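Local coordinates for protein V-type ATP synthase alpha chain (Nanoarchaeum equitans Kin4-M, PDB 5BN3) that is the alpha chain (subunit A) of a V-type ATP synthase and binds adenosine-5'-diphosphate at its P-loop, at residues V206-S218 with I417-V430. Residues are numbered along the deposited sequence; the frame is centred on the assembly and turned at random.
Sequences VLDIMFPIAKGGS and INYLISYTKQWEFV
Thr424 OG1 is held by two bonds, donating to Pro212 O at 2.5 Å. It also accepts from Gln426 N, with 3.2 Å between that nitrogen and Thr424 OG1, and this second bond closes an ST turn. The hydroxyl meets the proline carbonyl tilted 34° from its plane. With OG1 anti to the backbone N (chi1 178°), the methyl CG2 is turned to the CA of Phe211 and to Pro212 CD.

Two residues on, the extended side chain of Gln426 runs beside Ile213, and its OE1 takes the N-H of Ala214 at 2.8 Å in a nearly straight bond (173°). The bond holds the Gln426 carboxamide against the first residue of the type II turn Ala214 to Gly217, with NE2 lying near Gly217 CA.

Phe211 fills the other end of the contact. Ser422 CB stands over the centre of one ring face, 3.8 Å from the centroid, in a CH-pi contact, while Tyr419 O lies at the ring edge in its plane and Ile417 CG2 approaches CE2 obliquely. The same Ile417 methyl packs on Val206 CG2. Ser422 OG, beside its own backbone N, is directed to Asn418 O at 2.8 Å, and it also bonds Ala403 N.

Pro212 CG meets the indole edge of Trp427 near CE3 at 3.7 Å and also touches Val430 CG2; the other methyl of Val430, CG1, packs on Ala214 CB. Arg445 of helix 441-458 makes a cation-pi contact with Trp427 and bonds the carbonyls of Ile209 and Met210, so one arginine links both sides of the contact.

The arrangement joins the chain leading into strand 218-222, the strand before the P-loop, to strand 423-424 and the start of helix 427-437, within the P-loop nucleotide-binding fold of this alpha/beta-type ATP synthase subunit.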
# COMPACT_ATOMS: atom_id res chain seq x y z
N VAL A 206 7.88 1.91 -36.34
CA VAL A 206 8.10 2.60 -35.07
C VAL A 206 9.41 2.16 -34.41
O VAL A 206 10.09 2.96 -33.77
CB VAL A 206 6.89 2.43 -34.11
CG1 VAL A 206 6.65 0.96 -33.76
CG2 VAL A 206 7.07 3.26 -32.85
N LEU A 207 9.77 0.90 -34.61
CA LEU A 207 11.01 0.37 -34.02
C LEU A 207 12.24 0.70 -34.86
O LEU A 207 13.36 0.66 -34.36
CB LEU A 207 10.90 -1.14 -33.81
CG LEU A 207 9.79 -1.64 -32.90
CD1 LEU A 207 10.01 -3.11 -32.55
CD2 LEU A 207 9.72 -0.81 -31.63
N ASP A 208 12.04 1.02 -36.14
CA ASP A 208 13.17 1.28 -37.03
C ASP A 208 13.58 2.75 -37.08
O ASP A 208 14.75 3.07 -37.26
CB ASP A 208 12.89 0.75 -38.44
CG ASP A 208 12.83 -0.77 -38.49
OD1 ASP A 208 13.31 -1.42 -37.53
OD2 ASP A 208 12.32 -1.31 -39.49
N ILE A 209 12.61 3.64 -36.92
CA ILE A 209 12.87 5.07 -37.02
C ILE A 209 12.76 5.79 -35.68
O ILE A 209 13.67 6.52 -35.28
CB ILE A 209 11.91 5.75 -38.02
CG1 ILE A 209 11.99 5.06 -39.38
CG2 ILE A 209 12.25 7.22 -38.16
CD1 ILE A 209 13.36 5.14 -40.03
N MET A 210 11.65 5.57 -34.99
CA MET A 210 11.38 6.29 -33.75
C MET A 210 12.29 5.87 -32.60
O MET A 210 12.94 6.71 -31.98
CB MET A 210 9.91 6.13 -33.36
CG MET A 210 8.93 6.62 -34.42
SD MET A 210 8.87 8.42 -34.56
CE MET A 210 9.84 8.67 -36.03
N PHE A 211 12.36 4.57 -32.31
CA PHE A 211 13.16 4.09 -31.19
C PHE A 211 14.11 2.94 -31.55
O PHE A 211 14.08 1.89 -30.90
CB PHE A 211 12.24 3.66 -30.04
CG PHE A 211 11.21 4.69 -29.67
CD1 PHE A 211 11.54 5.78 -28.89
CD2 PHE A 211 9.90 4.57 -30.12
CE1 PHE A 211 10.59 6.74 -28.55
CE2 PHE A 211 8.94 5.51 -29.79
CZ PHE A 211 9.29 6.60 -29.00
N PRO A 212 14.98 3.14 -32.55
CA PRO A 212 15.80 2.01 -32.99
C PRO A 212 16.94 1.70 -32.03
O PRO A 212 17.41 2.59 -31.32
CB PRO A 212 16.39 2.51 -34.32
CG PRO A 212 16.49 3.98 -34.13
CD PRO A 212 15.30 4.37 -33.29
N ILE A 213 17.37 0.44 -32.00
CA ILE A 213 18.59 0.06 -31.32
C ILE A 213 19.63 -0.36 -32.35
O ILE A 213 19.30 -0.57 -33.52
CB ILE A 213 18.38 -1.10 -30.32
CG1 ILE A 213 17.84 -2.34 -31.03
CG2 ILE A 213 17.44 -0.68 -29.22
CD1 ILE A 213 17.66 -3.54 -30.11
N ALA A 214 20.87 -0.51 -31.92
CA ALA A 214 21.92 -0.97 -32.82
C ALA A 214 22.00 -2.50 -32.80
O ALA A 214 21.51 -3.13 -31.86
CB ALA A 214 23.25 -0.38 -32.42
N LYS A 215 22.61 -3.08 -33.83
CA LYS A 215 22.90 -4.51 -33.83
C LYS A 215 23.81 -4.83 -32.66
O LYS A 215 24.88 -4.23 -32.51
CB LYS A 215 23.58 -4.94 -35.13
CG LYS A 215 22.63 -5.23 -36.29
CD LYS A 215 23.30 -6.14 -37.31
CE LYS A 215 22.40 -6.40 -38.51
NZ LYS A 215 21.07 -6.90 -38.11
N GLY A 216 23.40 -5.79 -31.84
CA GLY A 216 24.15 -6.13 -30.65
C GLY A 216 23.60 -5.41 -29.43
O GLY A 216 24.10 -5.58 -28.32
N GLY A 217 22.57 -4.60 -29.64
CA GLY A 217 21.94 -3.89 -28.54
C GLY A 217 20.89 -4.73 -27.83
O GLY A 217 20.79 -5.94 -28.07
N SER A 218 20.13 -4.10 -26.95
CA SER A 218 19.06 -4.79 -26.25
C SER A 218 17.89 -3.85 -25.99
O SER A 218 18.08 -2.64 -25.89
CB SER A 218 19.57 -5.39 -24.94
OG SER A 218 20.17 -4.40 -24.13
N ILE A 417 2.80 1.14 -29.10
CA ILE A 417 3.97 1.78 -28.52
C ILE A 417 3.64 3.18 -28.00
O ILE A 417 3.17 4.04 -28.76
CB ILE A 417 5.11 1.89 -29.56
CG1 ILE A 417 5.63 0.50 -29.95
CG2 ILE A 417 6.25 2.74 -29.02
CD1 ILE A 417 6.45 -0.17 -28.86
N ASN A 418 3.88 3.41 -26.71
CA ASN A 418 3.76 4.74 -26.12
C ASN A 418 4.94 5.61 -26.58
O ASN A 418 6.05 5.47 -26.07
CB ASN A 418 3.72 4.63 -24.59
CG ASN A 418 3.43 5.96 -23.91
OD1 ASN A 418 3.94 7.01 -24.29
ND2 ASN A 418 2.61 5.91 -22.86
N TYR A 419 4.68 6.50 -27.53
CA TYR A 419 5.73 7.30 -28.15
C TYR A 419 6.22 8.47 -27.30
O TYR A 419 7.10 9.23 -27.71
CB TYR A 419 5.28 7.80 -29.53
CG TYR A 419 3.86 8.33 -29.55
CD1 TYR A 419 3.56 9.59 -29.06
CD2 TYR A 419 2.83 7.57 -30.08
CE1 TYR A 419 2.27 10.08 -29.08
CE2 TYR A 419 1.53 8.05 -30.11
CZ TYR A 419 1.27 9.30 -29.61
OH TYR A 419 -0.02 9.79 -29.63
N LEU A 420 5.65 8.62 -26.11
CA LEU A 420 6.08 9.66 -25.18
C LEU A 420 6.95 9.08 -24.07
O LEU A 420 7.85 9.75 -23.56
CB LEU A 420 4.87 10.38 -24.58
CG LEU A 420 3.98 11.14 -25.55
CD1 LEU A 420 2.91 11.92 -24.81
CD2 LEU A 420 4.81 12.08 -26.40
N ILE A 421 6.67 7.83 -23.72
CA ILE A 421 7.36 7.15 -22.62
C ILE A 421 8.52 6.28 -23.12
O ILE A 421 9.56 6.17 -22.47
CB ILE A 421 6.34 6.30 -21.82
CG1 ILE A 421 5.39 7.22 -21.04
CG2 ILE A 421 7.04 5.35 -20.88
CD1 ILE A 421 6.10 8.16 -20.09
N SER A 422 8.34 5.67 -24.29
CA SER A 422 9.40 4.85 -24.89
C SER A 422 10.64 5.68 -25.20
O SER A 422 10.56 6.90 -25.36
CB SER A 422 8.90 4.17 -26.17
OG SER A 422 7.81 3.31 -25.89
N TYR A 423 11.79 5.01 -25.27
CA TYR A 423 13.06 5.68 -25.56
C TYR A 423 14.07 4.71 -26.15
O TYR A 423 13.95 3.49 -25.99
CB TYR A 423 13.64 6.33 -24.30
CG TYR A 423 14.00 5.37 -23.18
CD1 TYR A 423 15.16 4.61 -23.23
CD2 TYR A 423 13.19 5.25 -22.07
CE1 TYR A 423 15.49 3.75 -22.21
CE2 TYR A 423 13.51 4.39 -21.04
CZ TYR A 423 14.66 3.64 -21.12
OH TYR A 423 14.99 2.78 -20.11
N THR A 424 15.08 5.26 -26.82
CA THR A 424 16.28 4.51 -27.16
C THR A 424 17.49 5.32 -26.73
O THR A 424 17.51 6.54 -26.86
CB THR A 424 16.36 4.16 -28.67
OG1 THR A 424 17.58 3.45 -28.93
CG2 THR A 424 16.31 5.42 -29.53
N LYS A 425 18.49 4.64 -26.18
CA LYS A 425 19.72 5.30 -25.77
C LYS A 425 20.80 5.12 -26.84
O LYS A 425 21.96 5.46 -26.63
CB LYS A 425 20.22 4.75 -24.43
CG LYS A 425 19.27 4.98 -23.26
CD LYS A 425 19.84 4.39 -21.97
CE LYS A 425 21.17 5.04 -21.60
NZ LYS A 425 21.02 6.47 -21.23
N GLN A 426 20.40 4.58 -27.98
CA GLN A 426 21.35 4.20 -29.02
C GLN A 426 21.16 4.93 -30.34
O GLN A 426 21.72 4.54 -31.36
CB GLN A 426 21.33 2.68 -29.23
CG GLN A 426 21.77 1.90 -27.99
CD GLN A 426 21.69 0.39 -28.15
OE1 GLN A 426 21.35 -0.12 -29.22
NE2 GLN A 426 21.99 -0.33 -27.08
N TRP A 427 20.38 6.01 -30.33
CA TRP A 427 20.18 6.80 -31.55
C TRP A 427 21.49 7.41 -32.06
O TRP A 427 21.68 7.54 -33.27
CB TRP A 427 19.15 7.91 -31.33
CG TRP A 427 19.02 8.83 -32.51
CD1 TRP A 427 19.42 10.13 -32.58
CD2 TRP A 427 18.47 8.51 -33.79
NE1 TRP A 427 19.15 10.65 -33.83
CE2 TRP A 427 18.56 9.67 -34.59
CE3 TRP A 427 17.91 7.36 -34.34
CZ2 TRP A 427 18.11 9.70 -35.91
CZ3 TRP A 427 17.46 7.39 -35.65
CH2 TRP A 427 17.56 8.56 -36.42
N GLU A 428 22.39 7.76 -31.14
CA GLU A 428 23.66 8.39 -31.53
C GLU A 428 24.56 7.46 -32.34
O GLU A 428 25.43 7.92 -33.07
CB GLU A 428 24.41 8.91 -30.29
CG GLU A 428 24.82 7.84 -29.29
CD GLU A 428 25.62 8.41 -28.13
OE1 GLU A 428 26.80 8.76 -28.34
OE2 GLU A 428 25.07 8.51 -27.01
N PHE A 429 24.33 6.15 -32.22
CA PHE A 429 25.16 5.16 -32.91
C PHE A 429 24.59 4.75 -34.27
O PHE A 429 25.29 4.15 -35.08
CB PHE A 429 25.34 3.92 -32.04
CG PHE A 429 25.94 4.20 -30.68
CD1 PHE A 429 27.27 4.55 -30.56
CD2 PHE A 429 25.17 4.08 -29.54
CE1 PHE A 429 27.83 4.80 -29.31
CE2 PHE A 429 25.72 4.32 -28.29
CZ PHE A 429 27.05 4.68 -28.17
N VAL A 430 23.32 5.08 -34.51
CA VAL A 430 22.65 4.64 -35.73
C VAL A 430 22.23 5.80 -36.64
O VAL A 430 21.90 5.58 -37.81
CB VAL A 430 21.41 3.76 -35.42
CG1 VAL A 430 21.77 2.66 -34.45
CG2 VAL A 430 20.28 4.61 -34.85